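Local coordinates for glycine betaine/carnitine/choline ABC transporter (Staphylococcus aureus subsp. aureus Mu50, PDB 3O66), which probably binds a quaternary-ammonium compatible solute such as glycine betaine, carnitine or choline and delivers it to an ABC importer, at residues M27-T36 and L237-I248. Residues are numbered along the deposited sequence; the frame is centred on the assembly and turned at random.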
loop_
_atom_site.group_PDB
_atom_site.type_symbol
_atom_site.label_atom_id
_atom_site.label_comp_id
_atom_site.label_asym_id
_atom_site.label_seq_id
_atom_site.Cartn_x
_atom_site.Cartn_y
_atom_site.Cartn_z
HETATM N N MSE A 27 5.185 9.030 -10.452
HETATM C CA MSE A 27 6.008 9.907 -9.638
HETATM C C MSE A 27 7.476 9.550 -9.845
HETATM O O MSE A 27 8.299 10.446 -10.069
HETATM C CB MSE A 27 5.581 9.817 -8.168
HETATM C CG MSE A 27 6.144 10.849 -7.261
HETATM SE SE MSE A 27 5.557 10.427 -5.423
HETATM C CE MSE A 27 3.632 10.801 -5.513
ATOM N N LEU A 28 7.783 8.245 -9.875
ATOM C CA LEU A 28 9.154 7.796 -10.175
ATOM C C LEU A 28 9.548 8.201 -11.581
ATOM O O LEU A 28 10.670 8.654 -11.805
ATOM C CB LEU A 28 9.303 6.274 -10.016
ATOM C CG LEU A 28 9.292 5.759 -8.573
ATOM C CD1 LEU A 28 9.208 4.234 -8.584
ATOM C CD2 LEU A 28 10.526 6.220 -7.800
ATOM N N ARG A 29 8.617 8.079 -12.529
ATOM C CA ARG A 29 8.937 8.402 -13.932
ATOM C C ARG A 29 9.325 9.883 -14.042
ATOM O O ARG A 29 10.343 10.243 -14.685
ATOM C CB ARG A 29 7.749 8.081 -14.867
ATOM C CG ARG A 29 7.931 8.613 -16.289
ATOM C CD ARG A 29 6.676 8.350 -17.133
ATOM N NE ARG A 29 5.510 9.138 -16.687
ATOM C CZ ARG A 29 5.249 10.385 -17.063
ATOM N NH1 ARG A 29 6.058 11.021 -17.905
ATOM N NH2 ARG A 29 4.160 10.998 -16.607
ATOM N N LEU A 30 8.502 10.737 -13.436
ATOM C CA LEU A 30 8.724 12.171 -13.497
ATOM C C LEU A 30 9.953 12.596 -12.721
ATOM O O LEU A 30 10.666 13.513 -13.129
ATOM C CB LEU A 30 7.470 12.961 -13.071
ATOM C CG LEU A 30 6.245 12.866 -13.991
ATOM C CD1 LEU A 30 4.968 13.241 -13.218
ATOM C CD2 LEU A 30 6.371 13.730 -15.296
ATOM N N LEU A 31 10.210 11.922 -11.602
ATOM C CA LEU A 31 11.335 12.292 -10.770
ATOM C C LEU A 31 12.631 11.896 -11.473
ATOM O O LEU A 31 13.595 12.652 -11.444
ATOM C CB LEU A 31 11.219 11.616 -9.401
ATOM C CG LEU A 31 12.246 11.997 -8.354
ATOM C CD1 LEU A 31 12.301 13.500 -8.100
ATOM C CD2 LEU A 31 11.929 11.219 -7.062
ATOM N N ILE A 32 12.645 10.731 -12.123
ATOM C CA ILE A 32 13.817 10.305 -12.909
ATOM C C ILE A 32 14.050 11.263 -14.076
ATOM O O ILE A 32 15.184 11.704 -14.311
ATOM C CB ILE A 32 13.691 8.850 -13.377
ATOM C CG1 ILE A 32 13.782 7.920 -12.143
ATOM C CG2 ILE A 32 14.741 8.517 -14.449
ATOM C CD1 ILE A 32 13.207 6.531 -12.393
ATOM N N GLU A 33 12.984 11.611 -14.801
ATOM C CA GLU A 33 13.140 12.629 -15.852
ATOM C C GLU A 33 13.762 13.897 -15.279
ATOM O O GLU A 33 14.655 14.509 -15.906
ATOM C CB GLU A 33 11.815 12.951 -16.540
ATOM C CG GLU A 33 11.311 11.815 -17.407
ATOM C CD GLU A 33 9.978 12.119 -18.093
ATOM O OE1 GLU A 33 9.759 13.287 -18.487
ATOM O OE2 GLU A 33 9.162 11.170 -18.246
ATOM N N HIS A 34 13.257 14.323 -14.127
ATOM C CA HIS A 34 13.720 15.566 -13.497
ATOM C C HIS A 34 15.200 15.481 -13.108
ATOM O O HIS A 34 16.003 16.331 -13.519
ATOM C CB HIS A 34 12.849 15.941 -12.282
ATOM C CG HIS A 34 13.354 17.142 -11.519
ATOM N ND1 HIS A 34 13.122 18.442 -11.927
ATOM C CD2 HIS A 34 14.087 17.229 -10.385
ATOM C CE1 HIS A 34 13.681 19.279 -11.064
ATOM N NE2 HIS A 34 14.277 18.567 -10.122
ATOM N N ASP A 35 15.561 14.458 -12.331
ATOM C CA ASP A 35 16.941 14.342 -11.857
ATOM C C ASP A 35 17.970 14.141 -12.972
ATOM O O ASP A 35 19.124 14.560 -12.819
ATOM C CB ASP A 35 17.080 13.216 -10.839
ATOM C CG ASP A 35 16.548 13.582 -9.481
ATOM O OD1 ASP A 35 16.028 14.700 -9.286
ATOM O OD2 ASP A 35 16.664 12.738 -8.585
ATOM N N THR A 36 17.560 13.510 -14.075
ATOM C CA THR A 36 18.483 13.219 -15.189
ATOM C C THR A 36 18.388 14.251 -16.302
ATOM O O THR A 36 18.972 14.078 -17.353
ATOM C CB THR A 36 18.269 11.797 -15.782
ATOM O OG1 THR A 36 17.003 11.743 -16.464
ATOM C CG2 THR A 36 18.301 10.729 -14.662
ATOM N N LEU A 237 20.318 6.543 -10.027
ATOM C CA LEU A 237 18.910 6.224 -9.873
ATOM C C LEU A 237 18.616 5.777 -8.464
ATOM O O LEU A 237 17.500 5.951 -8.003
ATOM C CB LEU A 237 18.440 5.174 -10.877
ATOM C CG LEU A 237 18.473 5.579 -12.352
ATOM C CD1 LEU A 237 17.995 4.398 -13.194
ATOM C CD2 LEU A 237 17.627 6.839 -12.602
ATOM N N LYS A 238 19.591 5.174 -7.787
ATOM C CA LYS A 238 19.364 4.742 -6.408
ATOM C C LYS A 238 19.165 5.968 -5.512
ATOM O O LYS A 238 18.299 5.976 -4.637
ATOM C CB LYS A 238 20.551 3.921 -5.919
ATOM C CG LYS A 238 20.380 3.321 -4.535
ATOM C CD LYS A 238 21.581 2.359 -4.301
ATOM C CE LYS A 238 21.790 2.012 -2.847
ATOM N NZ LYS A 238 20.575 1.378 -2.293
ATOM N N THR A 239 19.951 7.013 -5.764
ATOM C CA THR A 239 19.797 8.295 -5.065
ATOM C C THR A 239 18.443 8.923 -5.386
ATOM O O THR A 239 17.744 9.406 -4.481
ATOM C CB THR A 239 20.912 9.259 -5.474
ATOM O OG1 THR A 239 22.169 8.690 -5.101
ATOM C CG2 THR A 239 20.754 10.597 -4.794
ATOM N N THR A 240 18.087 8.914 -6.671
ATOM C CA THR A 240 16.762 9.394 -7.108
ATOM C C THR A 240 15.605 8.688 -6.395
ATOM O O THR A 240 14.752 9.331 -5.746
ATOM C CB THR A 240 16.630 9.320 -8.641
ATOM O OG1 THR A 240 17.572 10.240 -9.228
ATOM C CG2 THR A 240 15.243 9.717 -9.075
ATOM N N ILE A 241 15.563 7.361 -6.490
ATOM C CA ILE A 241 14.483 6.602 -5.859
ATOM C C ILE A 241 14.441 6.868 -4.347
ATOM O O ILE A 241 13.364 7.101 -3.796
ATOM C CB ILE A 241 14.579 5.108 -6.199
ATOM C CG1 ILE A 241 14.405 4.896 -7.728
ATOM C CG2 ILE A 241 13.557 4.282 -5.364
ATOM C CD1 ILE A 241 14.992 3.551 -8.276
ATOM N N ASN A 242 15.598 6.868 -3.690
ATOM C CA ASN A 242 15.661 7.159 -2.252
ATOM C C ASN A 242 15.152 8.536 -1.852
ATOM O O ASN A 242 14.862 8.754 -0.690
ATOM C CB ASN A 242 17.069 6.930 -1.700
ATOM C CG ASN A 242 17.307 5.471 -1.285
ATOM O OD1 ASN A 242 18.365 4.903 -1.581
ATOM N ND2 ASN A 242 16.327 4.860 -0.600
ATOM N N LYS A 243 15.016 9.460 -2.798
ATOM C CA LYS A 243 14.447 10.760 -2.468
ATOM C C LYS A 243 13.015 10.602 -1.948
ATOM O O LYS A 243 12.551 11.432 -1.188
ATOM C CB LYS A 243 14.395 11.656 -3.698
ATOM C CG LYS A 243 15.644 12.407 -4.070
ATOM C CD LYS A 243 15.259 13.186 -5.361
ATOM C CE LYS A 243 15.982 14.478 -5.460
ATOM N NZ LYS A 243 15.497 15.317 -6.575
ATOM N N LEU A 244 12.316 9.537 -2.375
ATOM C CA LEU A 244 10.925 9.343 -1.971
ATOM C C LEU A 244 10.771 8.562 -0.668
ATOM O O LEU A 244 9.663 8.442 -0.169
ATOM C CB LEU A 244 10.121 8.668 -3.100
ATOM C CG LEU A 244 9.976 9.525 -4.398
ATOM C CD1 LEU A 244 9.124 8.804 -5.436
ATOM C CD2 LEU A 244 9.354 10.856 -4.104
ATOM N N THR A 245 11.862 8.029 -0.128
ATOM C CA THR A 245 11.805 7.228 1.096
ATOM C C THR A 245 11.287 8.059 2.288
ATOM O O THR A 245 11.858 9.103 2.604
ATOM C CB THR A 245 13.209 6.646 1.410
ATOM O OG1 THR A 245 13.563 5.715 0.376
ATOM C CG2 THR A 245 13.240 5.949 2.788
ATOM N N GLY A 246 10.213 7.588 2.945
ATOM C CA GLY A 246 9.560 8.324 4.037
ATOM C C GLY A 246 8.667 9.503 3.650
ATOM O O GLY A 246 8.028 10.103 4.519
ATOM N N LYS A 247 8.597 9.855 2.368
ATOM C CA LYS A 247 7.870 11.077 1.949
ATOM C C LYS A 247 6.339 10.989 1.760
ATOM O O LYS A 247 5.658 12.008 1.464
ATOM C CB LYS A 247 8.515 11.711 0.716
ATOM C CG LYS A 247 10.039 11.838 0.759
ATOM C CD LYS A 247 10.588 12.847 1.809
ATOM C CE LYS A 247 12.074 12.545 2.144
ATOM N NZ LYS A 247 12.994 12.933 0.985
ATOM N N ILE A 248 5.792 9.783 1.902
ATOM C CA ILE A 248 4.359 9.598 1.775
ATOM C C ILE A 248 3.830 8.843 2.977
ATOM O O ILE A 248 3.974 7.599 3.052
ATOM C CB ILE A 248 3.981 8.864 0.451
ATOM C CG1 ILE A 248 4.715 9.486 -0.753
ATOM C CG2 ILE A 248 2.466 8.898 0.239
ATOM C CD1 ILE A 248 4.413 8.819 -2.080
#
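Asp35, in the last turn of helix 19-35, grips Thr240 and Lys243 of segment 237-248. Helical segments 27-35 and 237-242 run at 129° to each other, in the lobe of this periplasmic-binding-protein-type fold built on the sheet that contains strands 65-70 and 222-227. Going out along Asp35, CB already lies 3.4 Å from Thr240 OG1, and CG stands equally far, 3.5 Å, from Thr240 OG1 and Lys243 NZ. At the carboxylate the two oxygens then part company. OD2 accepts a hydrogen bond from Thr240 OG1 (2.7 Å) through its anti lone pair, while OD1 uses its syn lone pair for Lys243 NZ at 2.8 Å, closing a salt bridge. With both oxygens engaged, the carboxylate has little freedom to rotate. The lysine ammonium is shared: it also pairs with Asp282 and bonds to the Tyr280 carbonyl, while His34 bonds to Asp282 and stacks on Tyr280, so the C-terminal tail is tied into the same polar cluster.

The rest of the contact is apolar. Thr240 divides its labour, its hydroxyl going to Asp35 and its methyl CG2 lying against Leu31 CG and Ile32 CG1. Leu31 is anti about chi1 (-174°), which turns its branch point toward the other segment. Its CD2 meets Leu244 CG at 3.7 Å, the two side chains tip to tip, while CD1 rests beside the Lys243 chain. Ile32 and Leu237 cross at nearly a right angle; on the sheet side, Ile32 and Leu28 also reach Ile65 of strand 65-70, and Ile241 touches Ala224 and Ala226 of strand 222-227. Leu244 CD1 sits between Leu28 CD2 and selenomethionine Met27. The Met27 side chain bends at chi3 (-69°), and SE meets Ile248 CD1 tip to tip at 3.9 Å.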